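Local coordinates for translation initiation factor eIF2b-like protein (Chaetomium thermophilum, PDB 4ZEM) that is the beta subunit of eIF2B and, within its regulatory subcomplex, probably helps control guanine nucleotide exchange on eIF2 in translation initiation, at residues A[192-197]-A[264-269]; A[220-225]-A[251-256]; A[303-308]-A[360-365]. All blocks are in the same frame, centred on the assembly; numbering follows the deposited sequence.

Interaction 1: residues A[192-197]-A[264-269]; sequences GDYVLA and RVNKVI
Val195, Leu196 and Ala197 pair in parallel with Lys267, Val268 and Ile269, joining two inner strands of the Rossmann-like sheet. Leu196 is bonded through both its backbone groups, N to Lys267 O (2.8 Å) and O to Ile269 N (2.9 Å). Its CD1 lies beside Val268 CG1 (3.6 Å), while on the opposite face Val195 CG1 meets Ile269 CD1; branched aliphatic residues suit this buried sheet. Just before the paired residues, the side-chain OD1 of Asn266 takes the place of a backbone carbonyl, accepting Tyr194 N on a lone pair, while its backbone N donates to Tyr194 O. The Arg264 chain bends at chi2 (58°), turning CD aside, and the guanidinium beyond lies over one face of the Tyr194 ring, planes 20° apart, with CZ 3.6 Å from the ring centroid in a cation-pi stack. A water joins Arg264 NH2 to Asn266 OD1. An alanine in place of Tyr194 would probably leave the guanidinium without its flat support and freer to turn. Lys267 NZ forms a salt bridge with Asp193 OD2 (2.9 Å) and also bonds Gln188 O. Strand 218-222 flanks Val195 and Ala197 through backbone bonds; strand 301-304 lies beyond Lys267 and Ile269.

Interaction 2: residues A[220-225]-A[251-256]; sequences ILASLN and INLASN
Ile220, Ile251 and Leu253 bury the most surface where strand 218-222 meets strand 249-252, the outermost parallel strand at one end of the Rossmann-like sheet. Helix 237-246 lies between the two strands in the chain, making this the classical beta-alpha-beta crossover. Ile220 and Ile251 are paired across the strands and lie side by side, pointing the same way. Both hold CG1 anti to the carbonyl carbon (chi1 -58° in Ile220 and -65° in Ile251), which keeps the two CG1 branches on the same side of their chains. Ile220 CG1 rests against Ile251 CB at 3.8 Å and a little farther from its CD1. The other branch of Ile220 serves a different partner: CG2 meets the branch point of Leu253, 3.7 Å from its CG, with the two side chains crossing at a slant. The two beta-branched residues, with Leu253 two places beyond Ile251, present apolar groups to Tyr261 of helix 258-261, which packs on all three. Leu253 also reaches along the neighbouring strand, its CD1 lying 4.3 Å from Ala222 CB, and Ala222 in turn touches Leu196 of the next strand. The other face of the sheet belongs to Leu221, which is buried against Leu239 and Arg240 of helix 237-246. Its partner Asn252 is exposed at the edge, where a polar amide is at home, and also touches Arg240. One hydrogen bond ties the segments, from Leu221 N to Ile251 O (2.9 Å), nearly straight at the hydrogen (166°). Past the strand ends the chains run on in similar directions but meet sparingly. Leu224 starts out away from the other segment, yet its side chain turns back until CD2 lies 4.0 Å from Ser255 O.

Interaction 3: residues A[303-308]-A[360-365]; sequences ALCGVY and YLTNLG
Val307 and Asn363 meet at about a right angle, and the asparagine's conformation brings its amide oxygen to a backbone N-H. Its CG sits between the backbone N and the carbonyl carbon (chi1 38°), and OD1 accepts Val307 N at 2.9 Å, in the plane of the amide carbonyl. The same oxygen lies 3.4 Å from Val307 CG2. The short amide thus gives a backbone N-H an acceptor where the first chain has left its strand and begins a 3-10 turn. Leu304 and Leu361 lie side by side. Leu361 holds CG anti to the backbone N (chi1 -177°), and CD2 beyond it meets Leu304 CD1 at 4.0 Å; both leucines pack on Phe207 of helix 202-214. These strands, 301-304 and 359-362, are parallel neighbours in the Rossmann-like sheet, held by Leu361 N to Ala303 O (2.7 Å) and Cys305 N to Leu361 O (2.9 Å). Strand 359-362 then turns back into antiparallel strand 365-367 through a type I turn from Thr362 to Gly365. Thr362 suits the turn: its OG1 donates to a lone pair of Gly365 O (2.9 Å), which Thr362 N grips as well. Gly365 has backbone angles that call for glycine. In the 3-10 segment that follows the strand, Val307 packs CG2 on Leu364 CD1 (4.0 Å) and also touches Ile375 and His379 of helix 372-379.

All three contacts join neighbouring parallel strands of one mixed sheet, in the order 249-252, 218-222, 194-198, 267-271, 301-304, 359-362, with antiparallel 365-367 at the far edge. Interactions 1 and 2 have centres 13 Å apart and touch through strands 194-198 and 218-222, where Leu196 CD2 and the Tyr194 ring pack on Ile220. The centre of interaction 3 lies 19 Å from that of interaction 1, which it meets through Ile269 CG2 on Leu304 CD1, and 25 Å from that of interaction 2, without touching it. Along the chain, interaction 2 is nested within the loop closed by interaction 1, and interaction 3 follows. Successive crossovers thus build the Rossmann-like sheet outwards on either side of strands 194-198 and 267-271.

Interaction 1: residues A[192-197]-A[264-269]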
# COMPACT_ATOMS: atom_id res chain seq x y z
N GLY A 192 21.55 -21.44 1.83
CA GLY A 192 22.49 -21.34 0.73
C GLY A 192 21.98 -20.57 -0.48
O GLY A 192 22.67 -20.48 -1.50
N ASP A 193 20.78 -20.01 -0.38
CA ASP A 193 20.20 -19.28 -1.50
C ASP A 193 21.05 -18.07 -1.87
O ASP A 193 21.60 -17.38 -1.01
CB ASP A 193 18.78 -18.81 -1.18
CG ASP A 193 17.71 -19.73 -1.74
OD1 ASP A 193 18.06 -20.78 -2.32
OD2 ASP A 193 16.52 -19.39 -1.58
N TYR A 194 21.12 -17.80 -3.17
CA TYR A 194 21.70 -16.56 -3.67
C TYR A 194 20.54 -15.69 -4.12
O TYR A 194 19.90 -15.97 -5.14
CB TYR A 194 22.66 -16.86 -4.81
CG TYR A 194 24.10 -16.92 -4.37
CD1 TYR A 194 25.07 -16.10 -4.94
CD2 TYR A 194 24.50 -17.84 -3.40
CE1 TYR A 194 26.40 -16.19 -4.55
CE2 TYR A 194 25.82 -17.91 -2.98
CZ TYR A 194 26.76 -17.09 -3.56
OH TYR A 194 28.07 -17.19 -3.14
N VAL A 195 20.27 -14.64 -3.36
CA VAL A 195 19.09 -13.82 -3.58
C VAL A 195 19.47 -12.46 -4.12
O VAL A 195 20.17 -11.68 -3.47
CB VAL A 195 18.29 -13.63 -2.26
CG1 VAL A 195 17.11 -12.70 -2.47
CG2 VAL A 195 17.83 -14.98 -1.72
N LEU A 196 18.96 -12.15 -5.30
CA LEU A 196 19.26 -10.88 -5.94
C LEU A 196 18.16 -9.88 -5.56
O LEU A 196 16.99 -10.08 -5.88
CB LEU A 196 19.38 -11.07 -7.46
CG LEU A 196 19.70 -9.92 -8.43
CD1 LEU A 196 18.51 -9.02 -8.72
CD2 LEU A 196 20.91 -9.10 -7.98
N ALA A 197 18.55 -8.84 -4.83
CA ALA A 197 17.60 -7.81 -4.43
C ALA A 197 17.86 -6.55 -5.21
O ALA A 197 18.90 -5.90 -5.04
CB ALA A 197 17.71 -7.53 -2.93
N ARG A 264 23.91 -16.98 -11.97
CA ARG A 264 24.34 -17.43 -10.65
C ARG A 264 23.20 -17.48 -9.60
O ARG A 264 23.11 -18.43 -8.84
CB ARG A 264 25.50 -16.57 -10.14
CG ARG A 264 25.99 -16.95 -8.74
CD ARG A 264 26.42 -18.43 -8.69
NE ARG A 264 27.07 -18.82 -7.44
CZ ARG A 264 26.46 -19.47 -6.45
NH1 ARG A 264 27.13 -19.79 -5.35
NH2 ARG A 264 25.17 -19.78 -6.54
N VAL A 265 22.39 -16.42 -9.53
CA VAL A 265 21.44 -16.24 -8.42
C VAL A 265 20.31 -17.28 -8.44
O VAL A 265 20.01 -17.88 -9.47
CB VAL A 265 20.80 -14.82 -8.42
CG1 VAL A 265 21.85 -13.77 -8.75
CG2 VAL A 265 19.63 -14.74 -9.38
N ASN A 266 19.75 -17.55 -7.27
CA ASN A 266 18.61 -18.47 -7.14
C ASN A 266 17.26 -17.81 -7.41
O ASN A 266 16.36 -18.42 -8.00
CB ASN A 266 18.61 -19.10 -5.76
CG ASN A 266 19.77 -20.05 -5.57
OD1 ASN A 266 20.70 -19.76 -4.82
ND2 ASN A 266 19.72 -21.19 -6.26
N LYS A 267 17.10 -16.57 -6.95
CA LYS A 267 15.84 -15.85 -7.11
C LYS A 267 16.06 -14.35 -7.07
O LYS A 267 17.06 -13.87 -6.54
CB LYS A 267 14.84 -16.25 -6.02
CG LYS A 267 15.36 -16.11 -4.60
CD LYS A 267 14.63 -17.05 -3.67
CE LYS A 267 14.74 -18.49 -4.13
NZ LYS A 267 14.08 -19.42 -3.19
N VAL A 268 15.11 -13.62 -7.65
CA VAL A 268 15.13 -12.17 -7.70
C VAL A 268 13.92 -11.62 -6.96
O VAL A 268 12.79 -12.07 -7.18
CB VAL A 268 15.11 -11.63 -9.14
CG1 VAL A 268 15.11 -10.12 -9.13
CG2 VAL A 268 16.30 -12.17 -9.94
N ILE A 269 14.16 -10.65 -6.09
CA ILE A 269 13.11 -10.06 -5.26
C ILE A 269 12.99 -8.56 -5.52
O ILE A 269 13.99 -7.85 -5.54
CB ILE A 269 13.36 -10.33 -3.77
CG1 ILE A 269 13.30 -11.84 -3.50
CG2 ILE A 269 12.34 -9.63 -2.90
CD1 ILE A 269 13.51 -12.22 -2.05
O HOH W 1 23.18 -21.11 -4.70

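Interaction 2: residues A[220-225]-A[251-256]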
# COMPACT_ATOMS: atom_id res chain seq x y z
N ILE A 220 22.51 -10.39 -2.91
CA ILE A 220 23.19 -9.60 -3.92
C ILE A 220 22.40 -8.31 -4.16
O ILE A 220 21.21 -8.34 -4.48
CB ILE A 220 23.35 -10.37 -5.24
CG1 ILE A 220 24.12 -11.67 -5.03
CG2 ILE A 220 24.04 -9.50 -6.28
CD1 ILE A 220 23.24 -12.87 -4.74
N LEU A 221 23.06 -7.18 -3.93
CA LEU A 221 22.41 -5.89 -4.10
C LEU A 221 22.82 -5.27 -5.43
O LEU A 221 24.00 -5.00 -5.66
CB LEU A 221 22.75 -4.96 -2.93
CG LEU A 221 22.34 -5.47 -1.55
CD1 LEU A 221 22.99 -4.63 -0.48
CD2 LEU A 221 20.83 -5.40 -1.39
N ALA A 222 21.84 -5.09 -6.31
CA ALA A 222 22.11 -4.53 -7.63
C ALA A 222 21.25 -3.31 -7.91
O ALA A 222 20.06 -3.30 -7.59
CB ALA A 222 21.90 -5.59 -8.70
N SER A 223 21.85 -2.29 -8.49
CA SER A 223 21.08 -1.15 -8.97
C SER A 223 21.64 -0.72 -10.31
O SER A 223 22.86 -0.62 -10.47
CB SER A 223 21.14 0.00 -7.97
OG SER A 223 20.54 1.17 -8.51
N LEU A 224 20.77 -0.47 -11.28
CA LEU A 224 21.26 -0.01 -12.57
C LEU A 224 21.56 1.49 -12.51
O LEU A 224 22.41 1.99 -13.25
CB LEU A 224 20.26 -0.33 -13.68
CG LEU A 224 20.06 -1.84 -13.91
CD1 LEU A 224 19.03 -2.11 -14.99
CD2 LEU A 224 21.39 -2.52 -14.23
N ASN A 225 20.85 2.18 -11.63
CA ASN A 225 21.10 3.59 -11.31
C ASN A 225 22.26 3.79 -10.33
O ASN A 225 22.09 3.59 -9.13
CB ASN A 225 19.83 4.22 -10.74
CG ASN A 225 18.59 3.88 -11.56
OD1 ASN A 225 18.68 3.37 -12.67
ND2 ASN A 225 17.41 4.15 -10.99
N ILE A 251 26.74 -9.27 -1.48
CA ILE A 251 27.50 -9.05 -2.69
C ILE A 251 27.08 -7.75 -3.36
O ILE A 251 25.90 -7.47 -3.50
CB ILE A 251 27.33 -10.23 -3.66
CG1 ILE A 251 27.93 -11.50 -3.05
CG2 ILE A 251 27.97 -9.92 -5.01
CD1 ILE A 251 27.78 -12.76 -3.89
N ASN A 252 28.07 -6.94 -3.72
CA ASN A 252 27.82 -5.75 -4.51
C ASN A 252 28.18 -6.02 -5.96
O ASN A 252 29.28 -6.47 -6.25
CB ASN A 252 28.60 -4.55 -3.98
CG ASN A 252 27.88 -3.84 -2.85
OD1 ASN A 252 26.68 -3.55 -2.95
ND2 ASN A 252 28.59 -3.56 -1.77
N LEU A 253 27.24 -5.73 -6.85
CA LEU A 253 27.42 -5.96 -8.27
C LEU A 253 27.71 -4.71 -9.06
O LEU A 253 27.15 -3.65 -8.81
CB LEU A 253 26.15 -6.57 -8.85
CG LEU A 253 26.11 -8.08 -9.00
CD1 LEU A 253 24.95 -8.44 -9.91
CD2 LEU A 253 27.42 -8.56 -9.59
N ALA A 254 28.61 -4.83 -10.03
CA ALA A 254 28.95 -3.72 -10.90
C ALA A 254 27.72 -3.46 -11.76
O ALA A 254 26.93 -4.37 -12.00
CB ALA A 254 30.15 -4.07 -11.76
N SER A 255 27.55 -2.23 -12.21
CA SER A 255 26.39 -1.87 -13.01
C SER A 255 26.33 -2.65 -14.32
O SER A 255 25.27 -3.12 -14.72
CB SER A 255 26.42 -0.38 -13.32
OG SER A 255 27.68 -0.02 -13.87
N ASN A 256 27.47 -2.78 -14.99
CA ASN A 256 27.55 -3.50 -16.25
C ASN A 256 27.25 -4.99 -16.13
O ASN A 256 26.64 -5.59 -17.01
CB ASN A 256 28.90 -3.27 -16.92
CG ASN A 256 30.07 -3.71 -16.05
OD1 ASN A 256 30.26 -4.90 -15.79
ND2 ASN A 256 30.88 -2.75 -15.62

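Interaction 3: residues A[303-308]-A[360-365]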
# COMPACT_ATOMS: atom_id res chain seq x y z
N ALA A 303 7.64 -10.58 -6.14
CA ALA A 303 7.29 -9.20 -5.84
C ALA A 303 6.70 -9.11 -4.45
O ALA A 303 5.73 -9.80 -4.12
CB ALA A 303 6.30 -8.68 -6.87
N LEU A 304 7.31 -8.27 -3.62
CA LEU A 304 6.81 -8.03 -2.27
C LEU A 304 5.81 -6.90 -2.34
O LEU A 304 6.15 -5.79 -2.77
CB LEU A 304 7.94 -7.68 -1.31
CG LEU A 304 8.62 -8.80 -0.52
CD1 LEU A 304 8.94 -9.99 -1.39
CD2 LEU A 304 9.87 -8.25 0.14
N CYS A 305 4.56 -7.18 -1.98
CA CYS A 305 3.53 -6.14 -1.97
C CYS A 305 2.42 -6.42 -0.97
O CYS A 305 1.83 -7.50 -0.98
CB CYS A 305 2.94 -6.00 -3.37
SG CYS A 305 2.66 -7.60 -4.16
N GLY A 306 2.09 -5.43 -0.16
CA GLY A 306 0.96 -5.52 0.74
C GLY A 306 -0.30 -5.25 -0.06
O GLY A 306 -0.25 -4.56 -1.08
N VAL A 307 -1.42 -5.81 0.39
CA VAL A 307 -2.69 -5.69 -0.32
C VAL A 307 -3.15 -4.24 -0.48
O VAL A 307 -3.80 -3.89 -1.47
CB VAL A 307 -3.78 -6.53 0.40
CG1 VAL A 307 -5.15 -6.33 -0.22
CG2 VAL A 307 -3.40 -8.00 0.39
N TYR A 308 -2.78 -3.38 0.47
CA TYR A 308 -3.14 -1.97 0.36
C TYR A 308 -2.48 -1.31 -0.86
O TYR A 308 -2.91 -0.24 -1.30
CB TYR A 308 -2.78 -1.20 1.65
CG TYR A 308 -1.31 -0.95 1.89
CD1 TYR A 308 -0.74 0.28 1.56
CD2 TYR A 308 -0.49 -1.92 2.46
CE1 TYR A 308 0.60 0.53 1.79
CE2 TYR A 308 0.86 -1.67 2.69
CZ TYR A 308 1.39 -0.45 2.36
OH TYR A 308 2.73 -0.20 2.58
N TYR A 360 3.52 -13.15 -6.18
CA TYR A 360 3.15 -11.91 -5.50
C TYR A 360 3.12 -12.26 -4.03
O TYR A 360 2.25 -12.98 -3.56
CB TYR A 360 1.79 -11.39 -5.95
CG TYR A 360 1.69 -11.22 -7.44
CD1 TYR A 360 1.34 -12.29 -8.26
CD2 TYR A 360 1.96 -10.00 -8.04
CE1 TYR A 360 1.26 -12.14 -9.63
CE2 TYR A 360 1.89 -9.84 -9.40
CZ TYR A 360 1.54 -10.92 -10.19
OH TYR A 360 1.46 -10.77 -11.56
N LEU A 361 4.10 -11.75 -3.29
CA LEU A 361 4.18 -12.10 -1.88
C LEU A 361 3.53 -11.01 -1.05
O LEU A 361 4.03 -9.88 -0.97
CB LEU A 361 5.64 -12.35 -1.47
CG LEU A 361 5.88 -12.80 -0.03
CD1 LEU A 361 4.94 -13.91 0.32
CD2 LEU A 361 7.30 -13.27 0.13
N THR A 362 2.42 -11.36 -0.43
CA THR A 362 1.58 -10.38 0.27
C THR A 362 1.47 -10.69 1.76
O THR A 362 1.94 -11.73 2.22
CB THR A 362 0.15 -10.36 -0.33
OG1 THR A 362 -0.57 -11.52 0.10
CG2 THR A 362 0.20 -10.34 -1.85
N ASN A 363 0.84 -9.79 2.50
CA ASN A 363 0.59 -10.01 3.92
C ASN A 363 -0.25 -11.26 4.16
O ASN A 363 -0.24 -11.83 5.26
CB ASN A 363 -0.10 -8.80 4.54
CG ASN A 363 -1.12 -8.17 3.62
OD1 ASN A 363 -0.79 -7.74 2.51
ND2 ASN A 363 -2.37 -8.17 4.04
N LEU A 364 -1.03 -11.64 3.15
CA LEU A 364 -1.81 -12.88 3.15
C LEU A 364 -0.98 -14.12 2.75
O LEU A 364 -1.43 -15.25 2.91
CB LEU A 364 -3.01 -12.73 2.22
CG LEU A 364 -3.89 -11.52 2.54
CD1 LEU A 364 -5.06 -11.43 1.57
CD2 LEU A 364 -4.37 -11.60 3.98
N GLY A 365 0.19 -13.89 2.18
CA GLY A 365 1.06 -14.98 1.77
C GLY A 365 1.39 -14.88 0.29
O GLY A 365 0.92 -13.97 -0.40